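Local atomic coordinates of uncharacterized protein (Nitrosomonas europaea, PDB entry 6M0Q), a protein that is of unknown function but assembles with another protein into a six-chain complex, probably as a small partner of hydroxylamine oxidoreductase. Residues B[28-40]-B[75-87]. Numbering follows the deposited sequence.
Sequences SSLAPISAKDMLD and LVQKAREQSGDAW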
ATOM      1  N   SER B  28      21.272 -21.687  28.130  1.00 66.21           N
ATOM      2  CA  SER B  28      21.743 -22.360  26.922  1.00 62.50           C
ATOM      3  C   SER B  28      20.593 -22.587  25.926  1.00 54.56           C
ATOM      4  O   SER B  28      19.453 -22.227  26.203  1.00 52.00           O
ATOM      5  CB  SER B  28      22.410 -23.691  27.276  1.00 64.14           C
ATOM      6  OG  SER B  28      22.942 -24.304  26.114  1.00 65.52           O
ATOM      7  N   SER B  29      20.908 -23.195  24.785  1.00 49.93           N
ATOM      8  CA  SER B  29      19.969 -23.317  23.678  1.00 49.04           C
ATOM      9  C   SER B  29      18.953 -24.430  23.897  1.00 45.27           C
ATOM     10  O   SER B  29      19.237 -25.461  24.511  1.00 45.31           O
ATOM     11  CB  SER B  29      20.709 -23.585  22.371  1.00 51.83           C
ATOM     12  OG  SER B  29      21.356 -22.417  21.917  1.00 55.04           O
ATOM     13  N   LEU B  30      17.763 -24.214  23.357  1.00 41.13           N
ATOM     14  CA  LEU B  30      16.737 -25.245  23.311  1.00 40.34           C
ATOM     15  C   LEU B  30      17.031 -26.239  22.192  1.00 37.95           C
ATOM     16  O   LEU B  30      17.377 -25.850  21.067  1.00 36.23           O
ATOM     17  CB  LEU B  30      15.376 -24.602  23.071  1.00 41.14           C
ATOM     18  CG  LEU B  30      14.316 -24.466  24.156  1.00 40.34           C
ATOM     19  CD1 LEU B  30      14.872 -24.647  25.568  1.00 36.99           C
ATOM     20  CD2 LEU B  30      13.614 -23.128  23.957  1.00 37.73           C
ATOM     21  N   ALA B  31      16.879 -27.523  22.497  1.00 36.02           N
ATOM     22  CA  ALA B  31      16.949 -28.533  21.451  1.00 35.63           C
ATOM     23  C   ALA B  31      15.864 -28.231  20.418  1.00 37.16           C
ATOM     24  O   ALA B  31      14.722 -27.929  20.792  1.00 37.34           O
ATOM     25  CB  ALA B  31      16.774 -29.937  22.030  1.00 36.51           C
ATOM     26  N   PRO B  32      16.185 -28.234  19.132  1.00 36.69           N
ATOM     27  CA  PRO B  32      15.199 -27.794  18.148  1.00 34.99           C
ATOM     28  C   PRO B  32      14.018 -28.747  18.091  1.00 33.13           C
ATOM     29  O   PRO B  32      14.144 -29.954  18.323  1.00 31.69           O
ATOM     30  CB  PRO B  32      15.985 -27.778  16.833  1.00 36.13           C
ATOM     31  CG  PRO B  32      17.396 -27.582  17.263  1.00 36.60           C
ATOM     32  CD  PRO B  32      17.510 -28.417  18.519  1.00 37.95           C
ATOM     33  N   ILE B  33      12.850 -28.170  17.852  1.00 30.61           N
ATOM     34  CA  ILE B  33      11.631 -28.917  17.601  1.00 30.24           C
ATOM     35  C   ILE B  33      10.988 -28.250  16.403  1.00 30.91           C
ATOM     36  O   ILE B  33      10.808 -27.025  16.393  1.00 31.14           O
ATOM     37  CB  ILE B  33      10.676 -28.931  18.814  1.00 27.91           C
ATOM     38  CG1 ILE B  33      11.396 -29.444  20.068  1.00 31.88           C
ATOM     39  CG2 ILE B  33       9.403 -29.752  18.494  1.00 28.25           C
ATOM     40  CD1 ILE B  33      10.548 -29.435  21.326  1.00 30.63           C
ATOM     41  N   SER B  34      10.699 -29.043  15.380  1.00 31.19           N
ATOM     42  CA  SER B  34      10.104 -28.521  14.170  1.00 31.31           C
ATOM     43  C   SER B  34       8.743 -27.907  14.473  1.00 26.74           C
ATOM     44  O   SER B  34       8.077 -28.231  15.467  1.00 25.06           O
ATOM     45  CB  SER B  34       9.930 -29.631  13.146  1.00 32.40           C
ATOM     46  OG  SER B  34       8.906 -30.497  13.603  1.00 35.75           O
ATOM     47  N   ALA B  35       8.320 -27.031  13.570  1.00 23.30           N
ATOM     48  CA  ALA B  35       7.032 -26.383  13.740  1.00 23.06           C
ATOM     49  C   ALA B  35       5.900 -27.397  13.702  1.00 22.61           C
ATOM     50  O   ALA B  35       4.940 -27.287  14.479  1.00 25.43           O
ATOM     51  CB  ALA B  35       6.839 -25.311  12.666  1.00 22.90           C
ATOM     52  N   LYS B  36       5.982 -28.395  12.806  1.00 23.00           N
ATOM     53  CA  LYS B  36       4.887 -29.365  12.735  1.00 26.17           C
ATOM     54  C   LYS B  36       4.778 -30.156  14.027  1.00 30.61           C
ATOM     55  O   LYS B  36       3.671 -30.524  14.447  1.00 33.41           O
ATOM     56  CB  LYS B  36       5.067 -30.311  11.552  1.00 28.91           C
ATOM     57  CG  LYS B  36       6.339 -31.125  11.584  1.00 31.11           C
ATOM     58  CD  LYS B  36       6.385 -32.033  10.386  1.00 33.58           C
ATOM     59  CE  LYS B  36       5.369 -33.134  10.519  1.00 34.39           C
ATOM     60  NZ  LYS B  36       5.768 -34.057  11.610  1.00 37.85           N
ATOM     61  N   ASP B  37       5.912 -30.414  14.678  1.00 29.63           N
ATOM     62  CA  ASP B  37       5.880 -31.138  15.943  1.00 32.95           C
ATOM     63  C   ASP B  37       5.342 -30.260  17.066  1.00 31.72           C
ATOM     64  O   ASP B  37       4.597 -30.745  17.926  1.00 34.32           O
ATOM     65  CB  ASP B  37       7.267 -31.678  16.298  1.00 33.42           C
ATOM     66  CG  ASP B  37       7.685 -32.882  15.443  1.00 39.75           C
ATOM     67  OD1 ASP B  37       8.909 -33.153  15.380  1.00 44.23           O
ATOM     68  OD2 ASP B  37       6.812 -33.555  14.839  1.00 41.12           O
ATOM     69  N   MET B  38       5.710 -28.975  17.083  1.00 29.01           N
ATOM     70  CA  MET B  38       5.111 -28.033  18.029  1.00 27.48           C
ATOM     71  C   MET B  38       3.601 -27.987  17.862  1.00 28.60           C
ATOM     72  O   MET B  38       2.845 -28.022  18.846  1.00 29.45           O
ATOM     73  CB  MET B  38       5.704 -26.636  17.830  1.00 28.31           C
ATOM     74  CG  MET B  38       7.144 -26.480  18.298  1.00 34.73           C
ATOM     75  SD  MET B  38       7.332 -26.845  20.061  1.00 39.95           S
ATOM     76  CE  MET B  38       6.401 -25.502  20.831  1.00 39.55           C
ATOM     77  N   LEU B  39       3.147 -27.904  16.609  1.00 25.82           N
ATOM     78  CA  LEU B  39       1.720 -27.912  16.333  1.00 24.93           C
ATOM     79  C   LEU B  39       1.070 -29.178  16.867  1.00 28.72           C
ATOM     80  O   LEU B  39       0.057 -29.114  17.572  1.00 28.95           O
ATOM     81  CB  LEU B  39       1.482 -27.768  14.834  1.00 21.69           C
ATOM     82  CG  LEU B  39       1.656 -26.293  14.485  1.00 22.30           C
ATOM     83  CD1 LEU B  39       1.887 -26.149  13.011  1.00 22.19           C
ATOM     84  CD2 LEU B  39       0.433 -25.501  14.972  1.00 21.49           C
ATOM     85  N   ASP B  40       1.633 -30.342  16.529  1.00 28.27           N
ATOM     86  CA  ASP B  40       1.062 -31.604  16.990  1.00 28.43           C
ATOM     87  C   ASP B  40       1.077 -31.683  18.504  1.00 30.90           C
ATOM     88  O   ASP B  40       0.125 -32.176  19.115  1.00 35.33           O
ATOM     89  CB  ASP B  40       1.828 -32.768  16.369  1.00 30.29           C
ATOM     90  CG  ASP B  40       1.657 -32.808  14.843  1.00 35.01           C
ATOM     91  OD1 ASP B  40       0.800 -32.038  14.347  1.00 35.61           O
ATOM     92  OD2 ASP B  40       2.351 -33.590  14.154  1.00 35.50           O
ATOM     93  N   LEU B  75       8.240 -37.545  21.631  1.00 46.93           N
ATOM     94  CA  LEU B  75       9.203 -36.822  20.811  1.00 49.70           C
ATOM     95  C   LEU B  75       9.602 -35.500  21.461  1.00 47.85           C
ATOM     96  O   LEU B  75      10.792 -35.155  21.506  1.00 46.96           O
ATOM     97  CB  LEU B  75       8.606 -36.605  19.419  1.00 52.93           C
ATOM     98  CG  LEU B  75       9.310 -35.758  18.358  1.00 56.44           C
ATOM     99  CD1 LEU B  75      10.714 -36.251  18.073  1.00 58.62           C
ATOM    100  CD2 LEU B  75       8.480 -35.780  17.081  1.00 56.58           C
ATOM    101  N   VAL B  76       8.627 -34.757  21.994  1.00 46.38           N
ATOM    102  CA  VAL B  76       8.941 -33.465  22.594  1.00 45.41           C
ATOM    103  C   VAL B  76       9.665 -33.651  23.919  1.00 46.63           C
ATOM    104  O   VAL B  76      10.636 -32.943  24.207  1.00 42.64           O
ATOM    105  CB  VAL B  76       7.669 -32.617  22.758  1.00 42.24           C
ATOM    106  CG1 VAL B  76       7.975 -31.353  23.541  1.00 41.31           C
ATOM    107  CG2 VAL B  76       7.117 -32.264  21.403  1.00 38.53           C
ATOM    108  N   GLN B  77       9.212 -34.600  24.743  1.00 50.62           N
ATOM    109  CA  GLN B  77       9.887 -34.838  26.017  1.00 56.35           C
ATOM    110  C   GLN B  77      11.354 -35.181  25.810  1.00 58.80           C
ATOM    111  O   GLN B  77      12.211 -34.726  26.574  1.00 59.24           O
ATOM    112  CB  GLN B  77       9.184 -35.942  26.810  1.00 59.43           C
ATOM    113  CG  GLN B  77       7.931 -35.438  27.521  1.00 64.40           C
ATOM    114  CD  GLN B  77       7.042 -36.555  28.076  1.00 68.48           C
ATOM    115  OE1 GLN B  77       7.337 -37.749  27.929  1.00 69.82           O
ATOM    116  NE2 GLN B  77       5.948 -36.164  28.722  1.00 69.27           N
ATOM    117  N   LYS B  78      11.672 -35.953  24.764  1.00 60.77           N
ATOM    118  CA  LYS B  78      13.071 -36.292  24.525  1.00 63.95           C
ATOM    119  C   LYS B  78      13.865 -35.090  24.022  1.00 60.79           C
ATOM    120  O   LYS B  78      15.081 -35.024  24.237  1.00 62.99           O
ATOM    121  CB  LYS B  78      13.186 -37.464  23.551  1.00 70.92           C
ATOM    122  CG  LYS B  78      13.280 -37.084  22.091  1.00 78.00           C
ATOM    123  CD  LYS B  78      13.259 -38.336  21.217  1.00 86.38           C
ATOM    124  CE  LYS B  78      13.269 -37.990  19.727  1.00 90.42           C
ATOM    125  NZ  LYS B  78      12.896 -39.150  18.858  1.00 91.16           N
ATOM    126  N   ALA B  79      13.208 -34.130  23.365  1.00 52.24           N
ATOM    127  CA  ALA B  79      13.878 -32.866  23.076  1.00 47.85           C
ATOM    128  C   ALA B  79      14.050 -32.041  24.348  1.00 49.67           C
ATOM    129  O   ALA B  79      15.076 -31.370  24.527  1.00 50.16           O
ATOM    130  CB  ALA B  79      13.100 -32.072  22.020  1.00 42.72           C
ATOM    131  N   ARG B  80      13.053 -32.070  25.238  1.00 50.95           N
ATOM    132  CA  ARG B  80      13.167 -31.379  26.520  1.00 54.59           C
ATOM    133  C   ARG B  80      14.243 -32.004  27.402  1.00 60.01           C
ATOM    134  O   ARG B  80      14.937 -31.280  28.122  1.00 59.96           O
ATOM    135  CB  ARG B  80      11.821 -31.384  27.247  1.00 54.46           C
ATOM    136  CG  ARG B  80      10.676 -30.779  26.460  1.00 53.86           C
ATOM    137  CD  ARG B  80      10.800 -29.279  26.347  1.00 53.59           C
ATOM    138  NE  ARG B  80       9.769 -28.679  25.492  1.00 53.25           N
ATOM    139  CZ  ARG B  80       8.498 -28.521  25.856  1.00 54.52           C
ATOM    140  NH1 ARG B  80       8.086 -28.947  27.052  1.00 53.40           N
ATOM    141  NH2 ARG B  80       7.638 -27.943  25.026  1.00 54.81           N
ATOM    142  N   GLU B  81      14.387 -33.336  27.371  1.00 65.41           N
ATOM    143  CA  GLU B  81      15.499 -33.983  28.063  1.00 72.78           C
ATOM    144  C   GLU B  81      16.832 -33.493  27.518  1.00 74.60           C
ATOM    145  O   GLU B  81      17.739 -33.153  28.289  1.00 75.13           O
ATOM    146  CB  GLU B  81      15.403 -35.509  27.940  1.00 77.89           C
ATOM    147  CG  GLU B  81      14.233 -36.136  28.707  1.00 84.19           C
ATOM    148  CD  GLU B  81      13.876 -37.560  28.241  1.00 88.49           C
ATOM    149  OE1 GLU B  81      14.667 -38.167  27.478  1.00 90.31           O
ATOM    150  OE2 GLU B  81      12.798 -38.069  28.637  1.00 88.33           O
ATOM    151  N   GLN B  82      16.969 -33.439  26.191  1.00 75.51           N
ATOM    152  CA  GLN B  82      18.211 -32.952  25.603  1.00 77.21           C
ATOM    153  C   GLN B  82      18.445 -31.474  25.916  1.00 74.73           C
ATOM    154  O   GLN B  82      19.599 -31.039  25.997  1.00 73.78           O
ATOM    155  CB  GLN B  82      18.208 -33.201  24.092  1.00 80.85           C
ATOM    156  CG  GLN B  82      19.461 -32.722  23.367  1.00 85.45           C
ATOM    157  CD  GLN B  82      19.344 -32.821  21.852  1.00 88.91           C
ATOM    158  OE1 GLN B  82      18.521 -33.578  21.326  1.00 89.07           O
ATOM    159  NE2 GLN B  82      20.168 -32.046  21.142  1.00 90.30           N
ATOM    160  N   SER B  83      17.372 -30.693  26.114  1.00 73.46           N
ATOM    161  CA  SER B  83      17.540 -29.275  26.448  1.00 72.70           C
ATOM    162  C   SER B  83      18.099 -29.091  27.859  1.00 75.27           C
ATOM    163  O   SER B  83      18.848 -28.136  28.107  1.00 74.00           O
ATOM    164  CB  SER B  83      16.212 -28.512  26.307  1.00 68.64           C
ATOM    165  OG  SER B  83      15.770 -28.403  24.957  1.00 64.04           O
ATOM    166  N   GLY B  84      17.749 -29.984  28.786  1.00 76.94           N
ATOM    167  CA  GLY B  84      18.260 -29.877  30.145  1.00 76.97           C
ATOM    168  C   GLY B  84      17.732 -28.640  30.839  1.00 77.70           C
ATOM    169  O   GLY B  84      16.522 -28.382  30.869  1.00 75.43           O
ATOM    170  N   ASP B  85      18.655 -27.857  31.403  1.00 80.67           N
ATOM    171  CA  ASP B  85      18.314 -26.632  32.122  1.00 81.95           C
ATOM    172  C   ASP B  85      17.864 -25.502  31.205  1.00 78.12           C
ATOM    173  O   ASP B  85      17.331 -24.506  31.707  1.00 78.23           O
ATOM    174  CB  ASP B  85      19.507 -26.150  32.953  1.00 85.64           C
ATOM    175  CG  ASP B  85      19.792 -27.045  34.135  1.00 89.85           C
ATOM    176  OD1 ASP B  85      18.861 -27.750  34.593  1.00 91.33           O
ATOM    177  OD2 ASP B  85      20.949 -27.035  34.605  1.00 92.54           O
ATOM    178  N   ALA B  86      18.080 -25.618  29.892  1.00 75.47           N
ATOM    179  CA  ALA B  86      17.578 -24.605  28.970  1.00 72.70           C
ATOM    180  C   ALA B  86      16.063 -24.439  29.090  1.00 70.74           C
ATOM    181  O   ALA B  86      15.548 -23.317  28.986  1.00 67.83           O
ATOM    182  CB  ALA B  86      17.977 -24.964  27.535  1.00 72.52           C
ATOM    183  N   TRP B  87      15.334 -25.533  29.324  1.00 70.39           N
ATOM    184  CA  TRP B  87      13.883 -25.478  29.504  1.00 67.13           C
ATOM    185  C   TRP B  87      13.576 -25.218  30.976  1.00 69.29           C
ATOM    186  O   TRP B  87      13.675 -26.119  31.812  1.00 66.30           O
ATOM    187  CB  TRP B  87      13.229 -26.765  29.020  1.00 62.86           C
ATOM    188  CG  TRP B  87      11.736 -26.682  28.998  1.00 61.05           C
ATOM    189  CD1 TRP B  87      10.866 -27.260  29.879  1.00 60.88           C
ATOM    190  CD2 TRP B  87      10.930 -25.957  28.055  1.00 58.91           C
ATOM    191  NE1 TRP B  87       9.563 -26.958  29.528  1.00 59.59           N
ATOM    192  CE2 TRP B  87       9.577 -26.157  28.415  1.00 58.68           C
ATOM    193  CE3 TRP B  87      11.220 -25.166  26.935  1.00 56.06           C
ATOM    194  CZ2 TRP B  87       8.518 -25.598  27.692  1.00 56.91           C
ATOM    195  CZ3 TRP B  87      10.170 -24.613  26.220  1.00 55.27           C
ATOM    196  CH2 TRP B  87       8.835 -24.830  26.603  1.00 54.82           C
TER
HETATM  197  O   HOH W   1      13.395 -28.093  23.369  1.00 31.71           O
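Leu30 CD1 meets the edge of the Trp87 indole, 3.9 Å from CE3 and in the ring plane, while Arg80 NE lies over the centre of one ring face. The Arg80 guanidinium is layered between Trp87 CZ2 and, on its opposite face, Val76 CG1; its NH2 forms a salt bridge with the C-terminal carboxylate of Tyr91. Residues 28-33, the start of the ordered chain, form an extended arm along helix 69-83 before Ser34 N-caps helix 35-43. Small residues suit the line of closest approach: Ala31 CB nestles 3.3 Å from Ala79 O, and the short Ala79 CB lies against both CG1 and CD1 of Ile33, letting the arm sit close. The side chains of Ile33 and Val76 cross at about a right angle, Ile33 CD1 3.9 Å from Val76 CG1. Ser83 OG, beside its own backbone N (chi1 -68°), accepts from Ala31 N at 2.8 Å, N-H...O 158°, and a water joins it to Ala31 O. Replacing Ser83 by alanine would probably leave Ala31 N without its acceptor and the water with one partner fewer. Ile33 N hydrogen-bonds an acidic side chain of the partner protein. Near the arm's start, Ala86 CB packs 3.3 Å from Ser29 O.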